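Local atomic coordinates of segregation and condensation protein B (Chlorobium tepidum TLS, PDB entry 1T6S), a protein that takes part in chromosome partitioning during cell division, probably as a winged-helix subunit of the condensin-like segregation and condensation complex. Residues Q6-S11 with T32-T37; L97-V102 with Y124-L129; G133-R138 with L148-T153. All blocks are in the same frame, centred on the assembly; numbering follows the deposited sequence.

Contact 1: Q6-S11 with T32-T37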
loop_
_atom_site.group_PDB
_atom_site.type_symbol
_atom_site.label_atom_id
_atom_site.label_comp_id
_atom_site.label_asym_id
_atom_site.label_seq_id
_atom_site.Cartn_x
_atom_site.Cartn_y
_atom_site.Cartn_z
ATOM N N GLN A 6 19.736 -13.452 -37.114
ATOM C CA GLN A 6 18.418 -13.954 -36.748
ATOM C C GLN A 6 18.383 -14.540 -35.334
ATOM O O GLN A 6 17.399 -14.385 -34.614
ATOM C CB GLN A 6 17.947 -15.008 -37.752
ATOM C CG GLN A 6 18.190 -14.622 -39.204
ATOM C CD GLN A 6 17.749 -13.197 -39.523
ATOM O OE1 GLN A 6 16.575 -12.835 -39.355
ATOM N NE2 GLN A 6 18.697 -12.376 -39.996
ATOM N N GLN A 7 19.463 -15.208 -34.944
ATOM C CA GLN A 7 19.536 -15.801 -33.622
ATOM C C GLN A 7 19.645 -14.685 -32.574
ATOM O O GLN A 7 19.041 -14.759 -31.510
ATOM C CB GLN A 7 20.733 -16.746 -33.535
ATOM C CG GLN A 7 20.928 -17.399 -32.184
ATOM C CD GLN A 7 19.799 -18.348 -31.794
ATOM O OE1 GLN A 7 19.763 -18.842 -30.666
ATOM N NE2 GLN A 7 18.876 -18.613 -32.725
ATOM N N LEU A 8 20.411 -13.648 -32.892
ATOM C CA LEU A 8 20.574 -12.516 -31.999
ATOM C C LEU A 8 19.220 -11.822 -31.845
ATOM O O LEU A 8 18.864 -11.339 -30.765
ATOM C CB LEU A 8 21.568 -11.515 -32.583
ATOM C CG LEU A 8 22.692 -10.957 -31.713
ATOM C CD1 LEU A 8 23.170 -9.694 -32.400
ATOM C CD2 LEU A 8 22.241 -10.648 -30.277
ATOM N N LEU A 9 18.465 -11.776 -32.936
ATOM C CA LEU A 9 17.165 -11.134 -32.913
ATOM C C LEU A 9 16.236 -11.950 -32.009
ATOM O O LEU A 9 15.511 -11.385 -31.181
ATOM C CB LEU A 9 16.604 -11.013 -34.335
ATOM C CG LEU A 9 16.031 -9.648 -34.756
ATOM C CD1 LEU A 9 17.062 -8.543 -34.557
ATOM C CD2 LEU A 9 15.617 -9.708 -36.221
ATOM N N ARG A 10 16.284 -13.272 -32.153
ATOM C CA ARG A 10 15.474 -14.172 -31.331
ATOM C C ARG A 10 15.824 -14.045 -29.844
ATOM O O ARG A 10 14.943 -14.092 -28.971
ATOM C CB ARG A 10 15.642 -15.623 -31.810
ATOM C CG ARG A 10 14.740 -15.966 -33.012
ATOM C CD ARG A 10 15.199 -17.221 -33.764
ATOM N NE ARG A 10 15.299 -18.393 -32.895
ATOM C CZ ARG A 10 14.267 -19.103 -32.445
ATOM N NH1 ARG A 10 13.022 -18.782 -32.780
ATOM N NH2 ARG A 10 14.487 -20.139 -31.650
ATOM N N SER A 11 17.109 -13.878 -29.556
ATOM C CA SER A 11 17.547 -13.706 -28.170
ATOM C C SER A 11 16.986 -12.402 -27.587
ATOM O O SER A 11 16.557 -12.363 -26.435
ATOM C CB SER A 11 19.065 -13.690 -28.093
ATOM O OG SER A 11 19.583 -14.882 -28.658
ATOM N N THR A 32 23.559 -10.901 -24.145
ATOM C CA THR A 32 23.750 -11.471 -25.474
ATOM C C THR A 32 25.224 -11.417 -25.880
ATOM O O THR A 32 25.602 -11.875 -26.959
ATOM C CB THR A 32 22.890 -10.709 -26.530
ATOM O OG1 THR A 32 23.315 -9.344 -26.612
ATOM C CG2 THR A 32 21.418 -10.733 -26.132
ATOM N N ALA A 33 26.054 -10.861 -25.001
ATOM C CA ALA A 33 27.479 -10.725 -25.266
ATOM C C ALA A 33 27.693 -10.056 -26.627
ATOM O O ALA A 33 28.609 -10.424 -27.368
ATOM C CB ALA A 33 28.167 -12.109 -25.235
ATOM N N HIS A 34 26.834 -9.086 -26.947
ATOM C CA HIS A 34 26.915 -8.320 -28.200
ATOM C C HIS A 34 27.011 -6.828 -27.869
ATOM O O HIS A 34 26.170 -6.304 -27.137
ATOM C CB HIS A 34 25.668 -8.542 -29.074
ATOM C CG HIS A 34 25.755 -7.898 -30.427
ATOM N ND1 HIS A 34 26.518 -8.416 -31.453
ATOM C CD2 HIS A 34 25.200 -6.758 -30.911
ATOM C CE1 HIS A 34 26.432 -7.624 -32.508
ATOM N NE2 HIS A 34 25.639 -6.612 -32.204
ATOM N N LYS A 35 28.032 -6.160 -28.410
ATOM C CA LYS A 35 28.241 -4.732 -28.173
ATOM C C LYS A 35 27.317 -3.843 -29.006
ATOM O O LYS A 35 27.760 -3.137 -29.918
ATOM C CB LYS A 35 29.698 -4.342 -28.457
ATOM C CG LYS A 35 30.728 -4.932 -27.498
ATOM C CD LYS A 35 32.144 -4.562 -27.932
ATOM C CE LYS A 35 33.191 -5.005 -26.907
ATOM N NZ LYS A 35 33.033 -6.441 -26.545
ATOM N N PHE A 36 26.033 -3.888 -28.674
ATOM C CA PHE A 36 25.011 -3.097 -29.348
ATOM C C PHE A 36 25.204 -1.601 -29.266
ATOM O O PHE A 36 25.503 -1.074 -28.200
ATOM C CB PHE A 36 23.640 -3.372 -28.741
ATOM C CG PHE A 36 22.927 -4.528 -29.345
ATOM C CD1 PHE A 36 22.794 -5.730 -28.643
ATOM C CD2 PHE A 36 22.354 -4.413 -30.605
ATOM C CE1 PHE A 36 22.091 -6.788 -29.193
ATOM C CE2 PHE A 36 21.651 -5.468 -31.162
ATOM C CZ PHE A 36 21.517 -6.663 -30.455
ATOM N N THR A 37 25.014 -0.920 -30.394
ATOM C CA THR A 37 25.065 0.536 -30.416
ATOM C C THR A 37 23.587 0.907 -30.174
ATOM O O THR A 37 22.690 0.109 -30.458
ATOM C CB THR A 37 25.579 1.103 -31.811
ATOM O OG1 THR A 37 24.632 0.819 -32.850
ATOM C CG2 THR A 37 26.929 0.447 -32.191
#

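Contact 2: L97-V102 with Y124-L129. With NO3 (nitrate ion), chain C.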
loop_
_atom_site.group_PDB
_atom_site.type_symbol
_atom_site.label_atom_id
_atom_site.label_comp_id
_atom_site.label_asym_id
_atom_site.label_seq_id
_atom_site.Cartn_x
_atom_site.Cartn_y
_atom_site.Cartn_z
ATOM N N LEU A 97 -8.065 2.762 -0.640
ATOM C CA LEU A 97 -7.081 3.829 -0.762
ATOM C C LEU A 97 -7.572 5.182 -0.236
ATOM O O LEU A 97 -6.830 5.886 0.457
ATOM C CB LEU A 97 -6.633 3.969 -2.227
ATOM C CG LEU A 97 -5.745 2.807 -2.702
ATOM C CD1 LEU A 97 -5.318 3.063 -4.138
ATOM C CD2 LEU A 97 -4.512 2.687 -1.816
ATOM N N GLU A 98 -8.810 5.544 -0.573
ATOM C CA GLU A 98 -9.395 6.816 -0.111
ATOM C C GLU A 98 -9.527 6.862 1.421
ATOM O O GLU A 98 -9.183 7.862 2.044
ATOM C CB GLU A 98 -10.785 7.051 -0.738
ATOM C CG GLU A 98 -10.765 7.454 -2.210
ATOM C CD GLU A 98 -12.162 7.749 -2.793
ATOM O OE1 GLU A 98 -12.241 8.178 -3.968
ATOM O OE2 GLU A 98 -13.178 7.549 -2.083
ATOM N N VAL A 99 -10.030 5.784 2.012
ATOM C CA VAL A 99 -10.173 5.754 3.455
ATOM C C VAL A 99 -8.758 5.826 4.083
ATOM O O VAL A 99 -8.519 6.593 5.020
ATOM C CB VAL A 99 -10.941 4.478 3.932
ATOM C CG1 VAL A 99 -10.889 4.358 5.462
ATOM C CG2 VAL A 99 -12.396 4.548 3.470
ATOM N N LEU A 100 -7.816 5.055 3.541
ATOM C CA LEU A 100 -6.438 5.069 4.025
ATOM C C LEU A 100 -5.871 6.484 3.977
ATOM O O LEU A 100 -5.157 6.920 4.881
ATOM C CB LEU A 100 -5.535 4.193 3.155
ATOM C CG LEU A 100 -4.608 3.251 3.917
ATOM C CD1 LEU A 100 -3.588 2.644 2.954
ATOM C CD2 LEU A 100 -3.934 3.966 5.054
ATOM N N ALA A 101 -6.174 7.184 2.888
ATOM C CA ALA A 101 -5.723 8.550 2.675
ATOM C C ALA A 101 -6.312 9.483 3.731
ATOM O O ALA A 101 -5.613 10.347 4.250
ATOM C CB ALA A 101 -6.144 9.023 1.266
ATOM N N VAL A 102 -7.602 9.311 4.030
ATOM C CA VAL A 102 -8.282 10.130 5.033
ATOM C C VAL A 102 -7.661 9.901 6.417
ATOM O O VAL A 102 -7.449 10.846 7.182
ATOM C CB VAL A 102 -9.806 9.824 5.078
ATOM C CG1 VAL A 102 -10.478 10.640 6.197
ATOM C CG2 VAL A 102 -10.453 10.184 3.728
ATOM N N TYR A 124 -16.891 -1.300 4.568
ATOM C CA TYR A 124 -16.029 -2.057 5.466
ATOM C C TYR A 124 -14.553 -1.736 5.280
ATOM O O TYR A 124 -13.700 -2.552 5.612
ATOM C CB TYR A 124 -16.208 -3.567 5.265
ATOM C CG TYR A 124 -17.613 -4.075 5.492
ATOM C CD1 TYR A 124 -18.469 -4.309 4.417
ATOM C CD2 TYR A 124 -18.085 -4.332 6.781
ATOM C CE1 TYR A 124 -19.761 -4.788 4.616
ATOM C CE2 TYR A 124 -19.380 -4.811 6.991
ATOM C CZ TYR A 124 -20.208 -5.038 5.902
ATOM O OH TYR A 124 -21.478 -5.518 6.090
ATOM N N SER A 125 -14.241 -0.558 4.759
ATOM C CA SER A 125 -12.844 -0.208 4.538
ATOM C C SER A 125 -11.995 -0.246 5.798
ATOM O O SER A 125 -10.850 -0.697 5.764
ATOM C CB SER A 125 -12.750 1.159 3.865
ATOM O OG SER A 125 -13.150 1.051 2.511
ATOM N N ILE A 126 -12.535 0.235 6.911
ATOM C CA ILE A 126 -11.768 0.188 8.153
ATOM C C ILE A 126 -11.429 -1.250 8.522
ATOM O O ILE A 126 -10.292 -1.541 8.891
ATOM C CB ILE A 126 -12.528 0.823 9.334
ATOM C CG1 ILE A 126 -12.481 2.344 9.218
ATOM C CG2 ILE A 126 -11.918 0.362 10.666
ATOM C CD1 ILE A 126 -13.300 2.878 8.109
ATOM N N ASP A 127 -12.410 -2.149 8.446
ATOM C CA ASP A 127 -12.138 -3.538 8.787
ATOM C C ASP A 127 -11.079 -4.114 7.848
ATOM O O ASP A 127 -10.180 -4.837 8.284
ATOM C CB ASP A 127 -13.402 -4.409 8.696
ATOM C CG ASP A 127 -14.335 -4.230 9.884
ATOM O OD1 ASP A 127 -13.860 -3.873 10.983
ATOM O OD2 ASP A 127 -15.548 -4.466 9.719
ATOM N N ARG A 128 -11.178 -3.788 6.562
ATOM C CA ARG A 128 -10.214 -4.300 5.590
ATOM C C ARG A 128 -8.810 -3.788 5.883
ATOM O O ARG A 128 -7.844 -4.550 5.853
ATOM C CB ARG A 128 -10.643 -3.932 4.160
ATOM C CG ARG A 128 -11.975 -4.541 3.756
ATOM C CD ARG A 128 -12.148 -4.587 2.234
ATOM N NE ARG A 128 -12.104 -3.256 1.623
ATOM C CZ ARG A 128 -13.135 -2.425 1.520
ATOM N NH1 ARG A 128 -14.323 -2.782 1.985
ATOM N NH2 ARG A 128 -12.962 -1.233 0.959
ATOM N N LEU A 129 -8.705 -2.508 6.225
ATOM C CA LEU A 129 -7.408 -1.909 6.510
ATOM C C LEU A 129 -6.821 -2.454 7.815
ATOM O O LEU A 129 -5.604 -2.621 7.933
ATOM C CB LEU A 129 -7.534 -0.376 6.542
ATOM C CG LEU A 129 -7.854 0.274 5.171
ATOM C CD1 LEU A 129 -8.101 1.759 5.327
ATOM C CD2 LEU A 129 -6.674 0.031 4.219
HETATM N N NO3 C . -15.650 -0.174 8.401
HETATM O O1 NO3 C . -16.566 0.184 9.179
HETATM O O2 NO3 C . -15.269 0.635 7.608
HETATM O O3 NO3 C . -15.229 -1.294 8.513
#

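Contact 3: G133-R138 with L148-T153. With NO3 (nitrate ion), chain N.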
loop_
_atom_site.group_PDB
_atom_site.type_symbol
_atom_site.label_atom_id
_atom_site.label_comp_id
_atom_site.label_asym_id
_atom_site.label_seq_id
_atom_site.Cartn_x
_atom_site.Cartn_y
_atom_site.Cartn_z
ATOM N N GLY A 133 -3.286 -4.756 8.586
ATOM C CA GLY A 133 -2.286 -4.116 9.420
ATOM C C GLY A 133 -1.842 -2.724 8.990
ATOM O O GLY A 133 -0.827 -2.223 9.474
ATOM N N LEU A 134 -2.603 -2.085 8.103
ATOM C CA LEU A 134 -2.252 -0.737 7.627
ATOM C C LEU A 134 -2.684 0.387 8.571
ATOM O O LEU A 134 -2.145 1.490 8.518
ATOM C CB LEU A 134 -2.858 -0.504 6.242
ATOM C CG LEU A 134 -2.359 -1.534 5.227
ATOM C CD1 LEU A 134 -3.077 -1.369 3.909
ATOM C CD2 LEU A 134 -0.838 -1.354 5.058
ATOM N N ILE A 135 -3.691 0.125 9.392
ATOM C CA ILE A 135 -4.141 1.112 10.370
ATOM C C ILE A 135 -4.292 0.369 11.696
ATOM O O ILE A 135 -4.281 -0.862 11.730
ATOM C CB ILE A 135 -5.519 1.757 9.991
ATOM C CG1 ILE A 135 -6.597 0.666 9.861
ATOM C CG2 ILE A 135 -5.377 2.571 8.683
ATOM C CD1 ILE A 135 -8.021 1.214 9.617
ATOM N N GLU A 136 -4.456 1.127 12.769
ATOM C CA GLU A 136 -4.607 0.572 14.094
ATOM C C GLU A 136 -5.352 1.585 14.958
ATOM O O GLU A 136 -5.517 2.750 14.582
ATOM C CB GLU A 136 -3.226 0.326 14.704
ATOM C CG GLU A 136 -2.416 1.615 14.839
ATOM C CD GLU A 136 -1.034 1.379 15.396
ATOM O OE1 GLU A 136 -0.247 2.355 15.448
ATOM O OE2 GLU A 136 -0.743 0.224 15.781
ATOM N N VAL A 137 -5.785 1.146 16.134
ATOM C CA VAL A 137 -6.487 2.038 17.055
ATOM C C VAL A 137 -5.476 2.935 17.773
ATOM O O VAL A 137 -4.434 2.460 18.213
ATOM C CB VAL A 137 -7.280 1.229 18.114
ATOM C CG1 VAL A 137 -7.832 2.166 19.197
ATOM C CG2 VAL A 137 -8.406 0.469 17.449
ATOM N N ARG A 138 -5.789 4.223 17.896
ATOM C CA ARG A 138 -4.921 5.180 18.584
ATOM C C ARG A 138 -5.542 5.595 19.910
ATOM O O ARG A 138 -4.893 6.245 20.728
ATOM C CB ARG A 138 -4.737 6.446 17.749
ATOM C CG ARG A 138 -3.736 6.350 16.636
ATOM C CD ARG A 138 -2.415 7.024 17.021
ATOM N NE ARG A 138 -1.674 7.409 15.809
ATOM C CZ ARG A 138 -1.112 6.543 14.973
ATOM N NH1 ARG A 138 -1.187 5.237 15.213
ATOM N NH2 ARG A 138 -0.501 6.985 13.887
ATOM N N LEU A 148 -13.864 4.573 18.715
ATOM C CA LEU A 148 -12.457 4.303 18.451
ATOM C C LEU A 148 -11.922 5.250 17.386
ATOM O O LEU A 148 -12.638 5.594 16.434
ATOM C CB LEU A 148 -12.290 2.861 17.958
ATOM C CG LEU A 148 -12.673 1.755 18.952
ATOM C CD1 LEU A 148 -12.626 0.374 18.293
ATOM C CD2 LEU A 148 -11.699 1.823 20.117
ATOM N N GLN A 149 -10.671 5.674 17.565
ATOM C CA GLN A 149 -9.978 6.558 16.623
ATOM C C GLN A 149 -8.904 5.721 15.974
ATOM O O GLN A 149 -8.308 4.865 16.630
ATOM C CB GLN A 149 -9.306 7.716 17.358
ATOM C CG GLN A 149 -10.254 8.600 18.121
ATOM C CD GLN A 149 -9.508 9.610 18.953
ATOM O OE1 GLN A 149 -8.750 9.242 19.851
ATOM N NE2 GLN A 149 -9.702 10.887 18.651
ATOM N N TYR A 150 -8.644 5.961 14.693
ATOM C CA TYR A 150 -7.627 5.188 13.979
ATOM C C TYR A 150 -6.474 6.018 13.465
ATOM O O TYR A 150 -6.602 7.224 13.288
ATOM C CB TYR A 150 -8.255 4.428 12.813
ATOM C CG TYR A 150 -9.369 3.504 13.231
ATOM C CD1 TYR A 150 -10.680 3.962 13.357
ATOM C CD2 TYR A 150 -9.103 2.181 13.558
ATOM C CE1 TYR A 150 -11.699 3.110 13.808
ATOM C CE2 TYR A 150 -10.108 1.339 14.007
ATOM C CZ TYR A 150 -11.397 1.808 14.130
ATOM O OH TYR A 150 -12.369 0.957 14.595
ATOM N N GLY A 151 -5.346 5.354 13.237
ATOM C CA GLY A 151 -4.163 6.024 12.718
ATOM C C GLY A 151 -3.418 5.013 11.861
ATOM O O GLY A 151 -3.720 3.827 11.932
ATOM N N THR A 152 -2.466 5.464 11.048
ATOM C CA THR A 152 -1.702 4.554 10.203
ATOM C C THR A 152 -0.667 3.819 11.068
ATOM O O THR A 152 -0.405 4.226 12.197
ATOM C CB THR A 152 -0.988 5.320 9.041
ATOM O OG1 THR A 152 -0.281 6.443 9.576
ATOM C CG2 THR A 152 -2.014 5.806 8.000
ATOM N N THR A 153 -0.075 2.759 10.528
ATOM C CA THR A 153 0.897 1.936 11.251
ATOM C C THR A 153 2.314 2.007 10.664
ATOM O O THR A 153 2.488 2.407 9.511
ATOM C CB THR A 153 0.473 0.461 11.220
ATOM O OG1 THR A 153 0.441 0.006 9.858
ATOM C CG2 THR A 153 -0.912 0.277 11.839
HETATM N N NO3 N . 1.155 8.802 7.785
HETATM O O1 NO3 N . 1.988 9.502 7.178
HETATM O O2 NO3 N . 1.197 8.830 8.992
HETATM O O3 NO3 N . 0.369 8.149 7.125
HETATM O O HOH W 1 1.330 6.875 11.815
#

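Contact 1: Q6-S11 with T32-T37
L8 of helix 2-18 meets T32, H34 and F36 of the loop at 32-37, and it illustrates how a single forked side chain can serve several neighbours at once. Its CB points toward the loop. From there the chain runs to CG, which at a chi1 of -132° lies away from the staggered positions, and then splits into two methyls with different tasks. CD1 sits over the centre of one face of the H34 imidazole, 3.6 Å from the ring centroid and only 7° off the ring normal, a textbook CH-pi contact. The same methyl reaches the tip of the phenyl ring, with L8 CD1 4.0 Å from F36 CZ. The other branch turns to the threonine, L8 CD2 lying 3.8 Å from T32 CB, and also touches F36 CE1 at 4.0 Å. L8 meets F36 tip to tip and crosses T32 and H34 at about a right angle.

The loop joins helix 25-31 to helix 38-55, consistent with the turn of the helix-turn-helix in the N-terminal winged-helix domain. A33, with positive phi, breaks away from the first of these helices, and T37 caps the second through the backbone N of E40. H34 is held from its far end as well, because NE2 bonds to E40 OE2, while its CD2 stands 3.3 Å above the centre of the F36 ring. F36 itself is buried against L12 of helix 2-18 and L25 and S29 of helix 25-31. About one turn further along helix 2-18, S11 CB makes a looser approach to T32 CG2 at 4.3 Å, while S11 OG bends back to Q7 O, which also receives S11 N from the opposite face of its carbonyl plane.

Contact 2: L97-V102 with Y124-L129
V99 meets S125, I126 and L129 with two methyls whose roles are divided by its first torsion: at chi1 171°, CG1 lies anti to the backbone N and CG2 anti to the carbonyl carbon. On the opposing helix L129, whose CB points toward helix 87-106, has CG anti to its own carbonyl carbon (chi1 -68°). V99 CG1 touches two methyls, L129 CD1 at 3.8 Å and I126 CD1 at 3.9 Å, the isoleucine crossing the valine at about a right angle. V99 CG2 presses on S125 CB at 3.4 Å, closer than carbon atoms normally pack. Both methyls of L129 also meet L100: CD1 rests 3.8 Å from the backbone N of L100, and CD2 lies 3.8 Å from L100 CG.

Seen as a worked example of helix packing, the two short segments cross nearly perpendicularly, at 82° with axes 9.7 Å apart, and one valine and one leucine carry most of the join. Such a crossing is consistent with a winged helix-turn-helix, in which helix 125-131 would hold the position of the recognition helix and helix 87-106 that of the first helix beneath it. I135 of the following hairpin touches L100, I126 and L129, extending the same core. L100 also packs against L97 of the second subunit, which brings the dimer partner to the edge of this contact.

S125 OG is hydrogen-bonded to D123 OD1. At the N-terminal end of helix 125-131 lies a nitrate, probably from the crystallisation liquor; nitrate O2 accepts a hydrogen bond from I126 N (2.8 Å) and O3 one from D127 N (2.9 Å), and K111 NZ binds the ion too. The partial positive charge at the helix N terminus, with K111, would be expected to favour an anion there.

Contact 3: G133-R138 with L148-T153
R138 lays its guanidinium over G151, whose CA stands 3.8 Å above the centre of the flat group; lacking a side chain, G151 permits this close cover. The chain bends at chi2 (-102°), and NH1 and NH2 both reach T152 O, at 3.3 and 3.2 Å. NH1 also forms a salt bridge with E136 OE1 at 3.0 Å. Putting a leucine in place of R138 would probably leave the E136 carboxylate without its charge partner and T152 O without these two donors.

At the joined ends T153 OG1 donates to G133 O at 2.6 Å, in the carbonyl plane and on a lone pair. T153 CG2 meanwhile lies 3.4 Å from I135 C. Further along the strands E136 and G151 form a hydrogen-bonded antiparallel pair, with R138 N bonded to Q149 O beyond it. By contrast, the partly exposed V137 and L148 touch by methyls alone, CG1 to CD2 at 4.0 Å, and V137 CG2 lies 3.9 Å from Y150 CE2. At the polar edge a water bonds T152 OG1 and, weakly, R138 NH2.

On the inner side I135 and T152 pack on L100 of helix 87-106, whereas L148 meets I64 of the second subunit. G133 ends helix 125-131 in a Schellman motif and T153 caps the next helix through F156 N, framing an antiparallel beta hairpin consistent with the wing of a winged-helix domain.

How the contacts relate
From the N terminus the chain runs through helices 2-18 and 25-31 before contact 1 closes the first loop, tying the leading helix to the turn before helix 38-55. That loop is complete long before contact 2 opens, and the centres of the two lie about 49 Å apart on opposite sides of the chain's centre. Contact 2 then brings helix 125-131 back onto helix 87-106, and contact 3 follows directly with the hairpin of strands 135-140 and 148-152. The three are in series: none nests within another or crosses it. Contacts 2 and 3 nevertheless share a core, their centres about 10 Å apart, and both touch the second subunit.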